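Local atomic coordinates of KLTH0A00704p (Lachancea thermotolerans, PDB entry 4J2G), a protein that acts in autophagy as Atg13, whose HORMA domain, the part captured here, mediates recruitment of PI 3-kinase. Residues W116-E130 against G217-Y229. The protein carries 1 engineered substitution. Numbering follows the deposited sequence.
Sequences WNVCKGTKKSEIMLE and GRIGLSKSLIATY. With SO4 (sulfate ion), chain C.
I219 straddles I127 in a single parallel bridge, its N donating to E126 O (2.9 Å) and its O accepting from M128 N, while just upstream G217 O takes the N-H of S125. The S125 hydroxyl also donates to G217 O, from above the carbonyl plane, so that two donors of one residue grip this oxygen. Just before the bridge, E126 and R218 run side by side in the same direction, and R218 NH1 meets E126 OE2 in a salt bridge of 2.9 Å with the two planar groups turned 26° apart. E92 is a second partner of that NH1, and R205 pairs with E126 OE1, so that acids and arginines alternate along a chain from E92 through R218 and E126 to R205. The bent chain of selenomethionine M128 brings SE over one guanidinium face, 3.5 Å from R218 NH1. On the apolar side, I127 CG1 lies against I219 CG1 (3.9 Å), and V118 CG1 meets L225 CD2. Farther along, the W116 ring receives I226 CA over one face as a CH-pi contact, 4.0 Å from the centroid of its six-membered ring; D110 holds its NE1. A sulfate, probably from the crystallisation liquor, is bound by L221 N and S222 N, with R131 adding a further bond. The loop 217-229 thus joins strand 126-136 of the five-stranded sheet to edge strand 115-120 of the three-stranded one, with R264 of strand 255-264 binding the carbonyls of M128, G220 and K223.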
loop_
_atom_site.group_PDB
_atom_site.type_symbol
_atom_site.label_atom_id
_atom_site.label_comp_id
_atom_site.label_asym_id
_atom_site.label_seq_id
_atom_site.Cartn_x
_atom_site.Cartn_y
_atom_site.Cartn_z
ATOM N N TRP A 116 -11.040 -12.822 -16.533
ATOM C CA TRP A 116 -11.612 -13.501 -15.394
ATOM C C TRP A 116 -12.601 -12.542 -14.846
ATOM O O TRP A 116 -12.316 -11.348 -14.770
ATOM C CB TRP A 116 -10.569 -13.840 -14.306
ATOM C CG TRP A 116 -9.495 -14.819 -14.816
ATOM C CD1 TRP A 116 -8.514 -14.521 -15.657
ATOM C CD2 TRP A 116 -9.391 -16.237 -14.561
ATOM N NE1 TRP A 116 -7.759 -15.620 -15.941
ATOM C CE2 TRP A 116 -8.299 -16.703 -15.302
ATOM C CE3 TRP A 116 -10.199 -17.172 -13.875
ATOM C CZ2 TRP A 116 -7.910 -18.050 -15.322
ATOM C CZ3 TRP A 116 -9.812 -18.492 -13.857
ATOM C CH2 TRP A 116 -8.671 -18.927 -14.578
ATOM N N ASN A 117 -13.757 -13.051 -14.451
ATOM C CA ASN A 117 -14.746 -12.196 -13.839
ATOM C C ASN A 117 -14.378 -11.878 -12.437
ATOM O O ASN A 117 -13.921 -12.760 -11.700
ATOM C CB ASN A 117 -16.106 -12.908 -13.777
ATOM C CG ASN A 117 -16.956 -12.665 -14.995
ATOM O OD1 ASN A 117 -16.527 -12.065 -15.979
ATOM N ND2 ASN A 117 -18.187 -13.138 -14.932
ATOM N N VAL A 118 -14.674 -10.635 -12.034
ATOM C CA VAL A 118 -14.444 -10.178 -10.664
ATOM C C VAL A 118 -15.746 -9.836 -9.931
ATOM O O VAL A 118 -16.032 -10.416 -8.894
ATOM C CB VAL A 118 -13.497 -8.948 -10.610
ATOM C CG1 VAL A 118 -13.182 -8.598 -9.165
ATOM C CG2 VAL A 118 -12.239 -9.224 -11.418
ATOM N N CYS A 119 -16.503 -8.868 -10.419
ATOM C CA CYS A 119 -17.765 -8.509 -9.756
ATOM C C CYS A 119 -18.621 -7.614 -10.622
ATOM O O CYS A 119 -18.147 -7.082 -11.615
ATOM C CB CYS A 119 -17.505 -7.850 -8.406
ATOM S SG CYS A 119 -16.350 -6.430 -8.451
ATOM N N LYS A 120 -19.880 -7.455 -10.227
ATOM C CA LYS A 120 -20.886 -6.764 -11.030
ATOM C C LYS A 120 -21.384 -5.556 -10.248
ATOM O O LYS A 120 -21.500 -5.597 -9.017
ATOM C CB LYS A 120 -22.073 -7.694 -11.357
ATOM C CG LYS A 120 -21.765 -9.194 -11.333
ATOM C CD LYS A 120 -22.926 -10.019 -10.778
ATOM C CE LYS A 120 -22.513 -11.453 -10.470
ATOM N NZ LYS A 120 -23.546 -12.140 -9.650
ATOM N N GLY A 121 -21.687 -4.489 -10.976
ATOM C CA GLY A 121 -22.186 -3.250 -10.393
ATOM C C GLY A 121 -21.705 -2.877 -8.997
ATOM O O GLY A 121 -20.541 -2.552 -8.780
ATOM N N THR A 122 -22.609 -2.925 -8.038
ATOM C CA THR A 122 -22.329 -2.335 -6.735
ATOM C C THR A 122 -22.190 -3.384 -5.622
ATOM O O THR A 122 -22.173 -3.073 -4.436
ATOM C CB THR A 122 -23.360 -1.222 -6.411
ATOM O OG1 THR A 122 -23.004 -0.584 -5.188
ATOM C CG2 THR A 122 -24.782 -1.775 -6.301
ATOM N N LYS A 123 -22.073 -4.638 -6.021
ATOM C CA LYS A 123 -21.902 -5.723 -5.071
ATOM C C LYS A 123 -20.716 -5.485 -4.108
ATOM O O LYS A 123 -20.757 -5.857 -2.945
ATOM C CB LYS A 123 -21.726 -7.038 -5.843
ATOM C CG LYS A 123 -23.003 -7.854 -6.040
ATOM C CD LYS A 123 -23.838 -7.410 -7.248
ATOM C CE LYS A 123 -25.080 -8.286 -7.402
ATOM N NZ LYS A 123 -25.713 -8.229 -8.750
ATOM N N LYS A 124 -19.653 -4.868 -4.612
ATOM C CA LYS A 124 -18.444 -4.693 -3.837
ATOM C C LYS A 124 -17.977 -3.258 -3.951
ATOM O O LYS A 124 -18.139 -2.614 -4.987
ATOM C CB LYS A 124 -17.379 -5.643 -4.356
ATOM C CG LYS A 124 -17.783 -7.097 -4.333
ATOM C CD LYS A 124 -17.621 -7.724 -2.951
ATOM C CE LYS A 124 -18.073 -9.185 -2.918
ATOM N NZ LYS A 124 -18.063 -9.657 -1.498
ATOM N N SER A 125 -17.422 -2.740 -2.886
ATOM C CA SER A 125 -17.162 -1.292 -2.798
ATOM C C SER A 125 -15.772 -0.946 -3.423
ATOM O O SER A 125 -15.616 0.113 -4.057
ATOM C CB SER A 125 -17.166 -0.913 -1.323
ATOM O OG SER A 125 -16.315 -1.822 -0.620
ATOM N N GLU A 126 -14.803 -1.861 -3.245
ATOM C CA GLU A 126 -13.378 -1.690 -3.716
ATOM C C GLU A 126 -12.650 -3.022 -3.957
ATOM O O GLU A 126 -13.067 -4.056 -3.441
ATOM C CB GLU A 126 -12.564 -0.865 -2.701
ATOM C CG GLU A 126 -12.620 -1.433 -1.309
ATOM C CD GLU A 126 -11.824 -0.629 -0.299
ATOM O OE1 GLU A 126 -12.140 0.569 -0.126
ATOM O OE2 GLU A 126 -10.880 -1.203 0.323
ATOM N N ILE A 127 -11.569 -2.995 -4.752
ATOM C CA ILE A 127 -10.666 -4.141 -4.858
ATOM C C ILE A 127 -9.336 -3.697 -4.331
ATOM O O ILE A 127 -8.743 -2.751 -4.878
ATOM C CB ILE A 127 -10.526 -4.593 -6.313
ATOM C CG1 ILE A 127 -11.900 -5.001 -6.835
ATOM C CG2 ILE A 127 -9.430 -5.684 -6.527
ATOM C CD1 ILE A 127 -12.012 -4.950 -8.350
HETATM N N MSE A 128 -8.854 -4.377 -3.288
HETATM C CA MSE A 128 -7.545 -4.098 -2.694
HETATM C C MSE A 128 -6.453 -4.399 -3.675
HETATM O O MSE A 128 -6.506 -5.404 -4.364
HETATM C CB MSE A 128 -7.388 -5.065 -1.541
HETATM C CG MSE A 128 -7.949 -4.490 -0.279
HETATM SE SE MSE A 128 -7.258 -2.761 0.298
HETATM C CE MSE A 128 -5.495 -3.555 0.645
ATOM N N LEU A 129 -5.427 -3.543 -3.740
ATOM C CA LEU A 129 -4.370 -3.793 -4.663
ATOM C C LEU A 129 -2.983 -3.866 -3.966
ATOM O O LEU A 129 -2.114 -4.590 -4.422
ATOM C CB LEU A 129 -4.357 -2.635 -5.702
ATOM C CG LEU A 129 -5.619 -2.366 -6.545
ATOM C CD1 LEU A 129 -5.527 -1.101 -7.343
ATOM C CD2 LEU A 129 -5.933 -3.551 -7.436
ATOM N N GLU A 130 -2.770 -3.050 -2.945
ATOM C CA GLU A 130 -1.480 -2.998 -2.278
ATOM C C GLU A 130 -1.722 -2.738 -0.822
ATOM O O GLU A 130 -2.655 -1.994 -0.462
ATOM C CB GLU A 130 -0.622 -1.810 -2.729
ATOM C CG GLU A 130 -0.400 -1.667 -4.220
ATOM C CD GLU A 130 0.338 -0.328 -4.584
ATOM O OE1 GLU A 130 0.166 0.783 -3.928
ATOM O OE2 GLU A 130 1.078 -0.401 -5.580
ATOM N N GLY A 217 -17.587 -5.724 2.695
ATOM C CA GLY A 217 -17.990 -6.091 1.334
ATOM C C GLY A 217 -17.107 -5.498 0.257
ATOM O O GLY A 217 -17.597 -4.810 -0.677
ATOM N N ARG A 218 -15.808 -5.767 0.397
ATOM C CA ARG A 218 -14.798 -5.383 -0.602
ATOM C C ARG A 218 -14.158 -6.685 -1.146
ATOM O O ARG A 218 -14.392 -7.731 -0.602
ATOM C CB ARG A 218 -13.751 -4.427 0.030
ATOM C CG ARG A 218 -12.803 -5.088 1.057
ATOM C CD ARG A 218 -11.688 -4.080 1.367
ATOM N NE ARG A 218 -10.690 -4.502 2.359
ATOM C CZ ARG A 218 -9.802 -3.682 2.966
ATOM N NH1 ARG A 218 -9.780 -2.395 2.717
ATOM N NH2 ARG A 218 -8.967 -4.142 3.884
ATOM N N ILE A 219 -13.377 -6.633 -2.221
ATOM C CA ILE A 219 -12.541 -7.766 -2.603
ATOM C C ILE A 219 -11.169 -7.555 -1.953
ATOM O O ILE A 219 -10.380 -6.681 -2.388
ATOM C CB ILE A 219 -12.337 -7.850 -4.136
ATOM C CG1 ILE A 219 -13.653 -7.961 -4.909
ATOM C CG2 ILE A 219 -11.392 -8.980 -4.522
ATOM C CD1 ILE A 219 -14.334 -9.299 -4.809
ATOM N N GLY A 220 -10.865 -8.367 -0.942
ATOM C CA GLY A 220 -9.628 -8.309 -0.181
ATOM C C GLY A 220 -8.386 -8.750 -0.985
ATOM O O GLY A 220 -8.495 -9.429 -2.004
ATOM N N LEU A 221 -7.198 -8.363 -0.528
ATOM C CA LEU A 221 -5.965 -8.962 -1.074
ATOM C C LEU A 221 -5.992 -10.493 -1.125
ATOM O O LEU A 221 -5.407 -11.077 -2.039
ATOM C CB LEU A 221 -4.747 -8.501 -0.268
ATOM C CG LEU A 221 -4.136 -7.155 -0.649
ATOM C CD1 LEU A 221 -2.798 -7.091 0.047
ATOM C CD2 LEU A 221 -4.004 -6.912 -2.181
ATOM N N SER A 222 -6.666 -11.135 -0.152
ATOM C CA SER A 222 -6.741 -12.627 -0.058
ATOM C C SER A 222 -7.470 -13.338 -1.228
ATOM O O SER A 222 -7.116 -14.472 -1.572
ATOM C CB SER A 222 -7.369 -13.078 1.277
ATOM O OG SER A 222 -8.800 -12.839 1.296
ATOM N N LYS A 223 -8.474 -12.678 -1.811
ATOM C CA LYS A 223 -9.202 -13.196 -2.957
ATOM C C LYS A 223 -8.289 -13.225 -4.188
ATOM O O LYS A 223 -7.860 -12.207 -4.720
ATOM C CB LYS A 223 -10.483 -12.376 -3.216
ATOM C CG LYS A 223 -11.687 -12.796 -2.371
ATOM C CD LYS A 223 -12.400 -14.063 -2.895
ATOM C CE LYS A 223 -11.802 -15.374 -2.355
ATOM N NZ LYS A 223 -12.828 -16.438 -2.099
ATOM N N SER A 224 -7.963 -14.409 -4.634
ATOM C CA SER A 224 -7.191 -14.534 -5.823
ATOM C C SER A 224 -8.333 -14.456 -6.788
ATOM O O SER A 224 -9.493 -14.733 -6.427
ATOM C CB SER A 224 -6.518 -15.908 -5.830
ATOM O OG SER A 224 -7.498 -16.899 -5.894
ATOM N N LEU A 225 -8.083 -14.059 -7.998
ATOM C CA LEU A 225 -9.278 -13.828 -8.833
ATOM C C LEU A 225 -9.161 -14.714 -10.065
ATOM O O LEU A 225 -10.122 -14.971 -10.773
ATOM C CB LEU A 225 -9.295 -12.352 -9.244
ATOM C CG LEU A 225 -9.602 -11.483 -8.020
ATOM C CD1 LEU A 225 -9.253 -10.017 -8.315
ATOM C CD2 LEU A 225 -11.083 -11.672 -7.611
ATOM N N ILE A 226 -7.924 -15.146 -10.265
ATOM C CA ILE A 226 -7.389 -15.968 -11.287
ATOM C C ILE A 226 -7.114 -17.307 -10.621
ATOM O O ILE A 226 -6.162 -17.433 -9.822
ATOM C CB ILE A 226 -6.030 -15.343 -11.701
ATOM C CG1 ILE A 226 -6.285 -13.938 -12.275
ATOM C CG2 ILE A 226 -5.228 -16.270 -12.628
ATOM C CD1 ILE A 226 -5.003 -13.094 -12.493
ATOM N N ALA A 227 -7.921 -18.311 -10.992
ATOM C CA ALA A 227 -7.915 -19.643 -10.372
ATOM C C ALA A 227 -6.742 -20.498 -10.824
ATOM O O ALA A 227 -6.509 -21.558 -10.262
ATOM C CB ALA A 227 -9.257 -20.380 -10.596
ATOM N N THR A 228 -5.974 -20.060 -11.814
ATOM C CA THR A 228 -4.729 -20.805 -12.129
ATOM C C THR A 228 -3.618 -20.710 -11.070
ATOM O O THR A 228 -2.644 -21.433 -11.140
ATOM C CB THR A 228 -4.082 -20.399 -13.458
ATOM O OG1 THR A 228 -3.837 -19.002 -13.440
ATOM C CG2 THR A 228 -4.967 -20.707 -14.617
ATOM N N TYR A 229 -3.734 -19.805 -10.113
ATOM C CA TYR A 229 -2.704 -19.685 -9.094
ATOM C C TYR A 229 -2.743 -20.835 -8.132
ATOM O O TYR A 229 -3.803 -21.164 -7.588
ATOM C CB TYR A 229 -2.884 -18.362 -8.326
ATOM C CG TYR A 229 -2.217 -17.240 -9.059
ATOM C CD1 TYR A 229 -0.821 -17.221 -9.194
ATOM C CD2 TYR A 229 -2.956 -16.206 -9.642
ATOM C CE1 TYR A 229 -0.198 -16.186 -9.910
ATOM C CE2 TYR A 229 -2.341 -15.158 -10.337
ATOM C CZ TYR A 229 -0.964 -15.131 -10.426
ATOM O OH TYR A 229 -0.342 -14.087 -11.089
HETATM S S SO4 C . -7.294 -8.728 3.000
HETATM O O1 SO4 C . -6.231 -9.068 3.923
HETATM O O2 SO4 C . -7.443 -9.962 2.216
HETATM O O3 SO4 C . -8.641 -8.385 3.509
HETATM O O4 SO4 C . -6.859 -7.522 2.267
#